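PDB 2PP1: L-talarate/galactarate dehydratase from Salmonella typhimurium, which dehydrates L-talarate and galactarate to 5-keto-4-deoxy-D-glucarate with the help of magnesium, and also epimerises L-talarate to galactarate. Local coordinates for residues A[249-254]-A[272-277]. Numbering follows the deposited sequence.
Sequences IWIEEP and TPIATG. With MG (magnesium ion), chain G.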
ATOM      1  N   ILE A 249     -19.002 -21.882   5.635  1.00 28.42           N
ATOM      2  CA  ILE A 249     -18.496 -20.595   5.178  1.00 26.86           C
ATOM      3  C   ILE A 249     -17.353 -20.900   4.216  1.00 28.29           C
ATOM      4  O   ILE A 249     -17.109 -20.149   3.267  1.00 29.46           O
ATOM      5  CB  ILE A 249     -17.963 -19.726   6.354  1.00 26.70           C
ATOM      6  CG1 ILE A 249     -19.070 -19.508   7.386  1.00 25.56           C
ATOM      7  CG2 ILE A 249     -17.463 -18.388   5.827  1.00 21.94           C
ATOM      8  CD1 ILE A 249     -20.287 -18.785   6.823  1.00 27.88           C
ATOM      9  N   TRP A 250     -16.638 -21.994   4.481  1.00 27.35           N
ATOM     10  CA  TRP A 250     -15.562 -22.425   3.600  1.00 28.27           C
ATOM     11  C   TRP A 250     -14.978 -23.779   3.983  1.00 28.86           C
ATOM     12  O   TRP A 250     -15.192 -24.278   5.089  1.00 29.47           O
ATOM     13  CB  TRP A 250     -14.431 -21.382   3.543  1.00 26.28           C
ATOM     14  CG  TRP A 250     -13.553 -21.289   4.772  1.00 26.43           C
ATOM     15  CD1 TRP A 250     -12.763 -22.276   5.299  1.00 28.02           C
ATOM     16  CD2 TRP A 250     -13.347 -20.130   5.599  1.00 24.87           C
ATOM     17  NE1 TRP A 250     -12.077 -21.799   6.402  1.00 27.25           N
ATOM     18  CE2 TRP A 250     -12.420 -20.488   6.604  1.00 25.54           C
ATOM     19  CE3 TRP A 250     -13.857 -18.820   5.586  1.00 27.48           C
ATOM     20  CZ2 TRP A 250     -11.991 -19.586   7.589  1.00 25.42           C
ATOM     21  CZ3 TRP A 250     -13.428 -17.919   6.574  1.00 25.88           C
ATOM     22  CH2 TRP A 250     -12.506 -18.313   7.556  1.00 25.33           C
ATOM     23  N   ILE A 251     -14.259 -24.367   3.033  1.00 28.86           N
ATOM     24  CA  ILE A 251     -13.554 -25.633   3.227  1.00 27.95           C
ATOM     25  C   ILE A 251     -12.117 -25.158   3.054  1.00 27.32           C
ATOM     26  O   ILE A 251     -11.761 -24.586   2.027  1.00 28.40           O
ATOM     27  CB  ILE A 251     -13.910 -26.668   2.129  1.00 27.82           C
ATOM     28  CG1 ILE A 251     -15.399 -27.019   2.219  1.00 28.26           C
ATOM     29  CG2 ILE A 251     -13.059 -27.925   2.297  1.00 27.09           C
ATOM     30  CD1 ILE A 251     -15.906 -27.873   1.061  1.00 26.50           C
ATOM     31  N   GLU A 252     -11.295 -25.377   4.067  1.00 26.32           N
ATOM     32  CA  GLU A 252      -9.923 -24.895   4.046  1.00 25.48           C
ATOM     33  C   GLU A 252      -8.875 -25.965   3.789  1.00 23.96           C
ATOM     34  O   GLU A 252      -8.980 -27.084   4.283  1.00 23.90           O
ATOM     35  CB  GLU A 252      -9.628 -24.197   5.383  1.00 22.91           C
ATOM     36  CG  GLU A 252      -8.232 -23.631   5.512  1.00 24.08           C
ATOM     37  CD  GLU A 252      -8.093 -22.763   6.755  1.00 26.57           C
ATOM     38  OE1 GLU A 252      -9.137 -22.406   7.344  1.00 26.66           O
ATOM     39  OE2 GLU A 252      -6.954 -22.425   7.125  1.00 23.76           O
ATOM     40  N   GLU A 253      -7.843 -25.589   3.044  1.00 25.11           N
ATOM     41  CA  GLU A 253      -6.752 -26.501   2.692  1.00 27.98           C
ATOM     42  C   GLU A 253      -7.186 -27.929   2.400  1.00 28.12           C
ATOM     43  O   GLU A 253      -6.710 -28.872   3.035  1.00 30.01           O
ATOM     44  CB  GLU A 253      -5.685 -26.520   3.790  1.00 26.14           C
ATOM     45  CG  GLU A 253      -4.946 -25.211   3.922  1.00 27.58           C
ATOM     46  CD  GLU A 253      -3.601 -25.371   4.576  1.00 31.59           C
ATOM     47  OE1 GLU A 253      -3.540 -25.744   5.763  1.00 34.36           O
ATOM     48  OE2 GLU A 253      -2.587 -25.125   3.897  1.00 34.59           O
ATOM     49  N   PRO A 254      -8.101 -28.113   1.439  1.00 27.06           N
ATOM     50  CA  PRO A 254      -8.534 -29.478   1.126  1.00 27.98           C
ATOM     51  C   PRO A 254      -7.382 -30.290   0.548  1.00 27.99           C
ATOM     52  O   PRO A 254      -7.324 -31.508   0.721  1.00 30.63           O
ATOM     53  CB  PRO A 254      -9.653 -29.266   0.100  1.00 25.35           C
ATOM     54  CG  PRO A 254      -9.212 -28.005  -0.610  1.00 23.94           C
ATOM     55  CD  PRO A 254      -8.786 -27.135   0.574  1.00 26.46           C
ATOM     56  N   THR A 272     -19.693 -24.109  -2.278  1.00 30.31           N
ATOM     57  CA  THR A 272     -19.040 -23.812  -1.006  1.00 28.47           C
ATOM     58  C   THR A 272     -17.696 -23.160  -1.281  1.00 27.81           C
ATOM     59  O   THR A 272     -16.938 -23.610  -2.138  1.00 26.67           O
ATOM     60  CB  THR A 272     -18.800 -25.074  -0.174  1.00 27.47           C
ATOM     61  OG1 THR A 272     -20.056 -25.672   0.156  1.00 30.86           O
ATOM     62  CG2 THR A 272     -18.084 -24.727   1.120  1.00 29.07           C
ATOM     63  N   PRO A 273     -17.393 -22.064  -0.573  1.00 27.90           N
ATOM     64  CA  PRO A 273     -16.109 -21.407  -0.808  1.00 26.32           C
ATOM     65  C   PRO A 273     -14.926 -22.285  -0.420  1.00 27.16           C
ATOM     66  O   PRO A 273     -15.023 -23.147   0.468  1.00 26.23           O
ATOM     67  CB  PRO A 273     -16.205 -20.154   0.056  1.00 26.51           C
ATOM     68  CG  PRO A 273     -17.671 -19.850   0.028  1.00 26.31           C
ATOM     69  CD  PRO A 273     -18.280 -21.208   0.237  1.00 26.00           C
ATOM     70  N   ILE A 274     -13.816 -22.074  -1.117  1.00 26.92           N
ATOM     71  CA  ILE A 274     -12.588 -22.796  -0.836  1.00 27.27           C
ATOM     72  C   ILE A 274     -11.603 -21.776  -0.278  1.00 26.48           C
ATOM     73  O   ILE A 274     -11.519 -20.647  -0.772  1.00 26.85           O
ATOM     74  CB  ILE A 274     -12.001 -23.426  -2.112  1.00 27.16           C
ATOM     75  CG1 ILE A 274     -12.965 -24.482  -2.655  1.00 27.01           C
ATOM     76  CG2 ILE A 274     -10.640 -24.062  -1.804  1.00 27.34           C
ATOM     77  CD1 ILE A 274     -13.240 -25.620  -1.677  1.00 25.75           C
ATOM     78  N   ALA A 275     -10.863 -22.167   0.751  1.00 25.15           N
ATOM     79  CA  ALA A 275      -9.897 -21.264   1.362  1.00 26.20           C
ATOM     80  C   ALA A 275      -8.524 -21.932   1.483  1.00 26.87           C
ATOM     81  O   ALA A 275      -8.439 -23.139   1.729  1.00 26.87           O
ATOM     82  CB  ALA A 275     -10.405 -20.827   2.747  1.00 24.27           C
ATOM     83  N   THR A 276      -7.456 -21.155   1.306  1.00 25.96           N
ATOM     84  CA  THR A 276      -6.103 -21.708   1.421  1.00 26.71           C
ATOM     85  C   THR A 276      -5.034 -20.619   1.447  1.00 25.71           C
ATOM     86  O   THR A 276      -5.331 -19.444   1.207  1.00 26.16           O
ATOM     87  CB  THR A 276      -5.779 -22.659   0.246  1.00 26.82           C
ATOM     88  OG1 THR A 276      -4.606 -23.413   0.558  1.00 29.55           O
ATOM     89  CG2 THR A 276      -5.499 -21.870  -1.022  1.00 25.66           C
ATOM     90  N   GLY A 277      -3.797 -21.009   1.752  1.00 24.08           N
ATOM     91  CA  GLY A 277      -2.704 -20.048   1.758  1.00 25.56           C
ATOM     92  C   GLY A 277      -1.880 -19.871   3.029  1.00 26.59           C
ATOM     93  O   GLY A 277      -0.777 -19.307   2.998  1.00 23.99           O
TER
HETATM   94 MG    MG G 399      -5.745 -23.830   8.678  1.00 40.88          MG
HETATM   95  O   HOH W   1      -1.580 -23.076   2.562  1.00 21.06           O
HETATM   96  O   HOH W   2      -5.223 -25.006   7.083  1.00 36.07           O
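Strands 251-252 and 274-276 pair in parallel in the barrel domain of this enolase-superfamily enzyme, with Ile251 beside Ile274 and Glu252 beside Ala275. Three backbone hydrogen bonds join them. Ile251 N donates to Pro273 O (2.9 Å), Ala275 N to Ile251 O (2.9 Å), and Glu253 N to Ala275 O (2.8 Å). Glu252 and Ala275 share the face turned to the active site. There the Ala275 methyl sits over one face of the Trp250 indole. Its CB lies 3.9 Å from the centroid of the five-membered ring of Trp250, nearly on the ring normal, in a CH-pi contact. With chi1 at 73°, the indole lies against this methyl with NE1 turned to Glu252. Tyr165 and Trp346 meet the indole edge-to-face.

The two strands and helix 260-269 between them form one beta-alpha-beta unit of the barrel. On the helix side, Ile274 CD1 reaches Ile251 CB at 4.0 Å. The Ile251 and Thr272 side chains cross at about a right angle, and CG2 of Thr272 packs on CG1 of Ile251. Thr272 OG1 is hydrogen-bonded to Glu244.

Glu252 is one of three carboxylate ligands of the magnesium ion, with Asp226 and Glu278. Its extended chain takes the carboxylate out to the metal, which OE2 of Glu252 binds at 2.4 Å. Glu252 OE1 accepts a bent hydrogen bond from Trp250 NE1 (3.1 Å, 138° at the hydrogen) on its anti side, 22° out of the carboxylate plane. OE1 also accepts a hydrogen bond from Gln299 and forms a salt bridge with the substrate-binding Lys195. With the metal on OE2 and these partners on OE1, the carboxylate is probably held in one rotation. Water 1 donates to Glu253 OE2 and accepts a weak bond from Gly277 N, bridging the loops that follow the two strands.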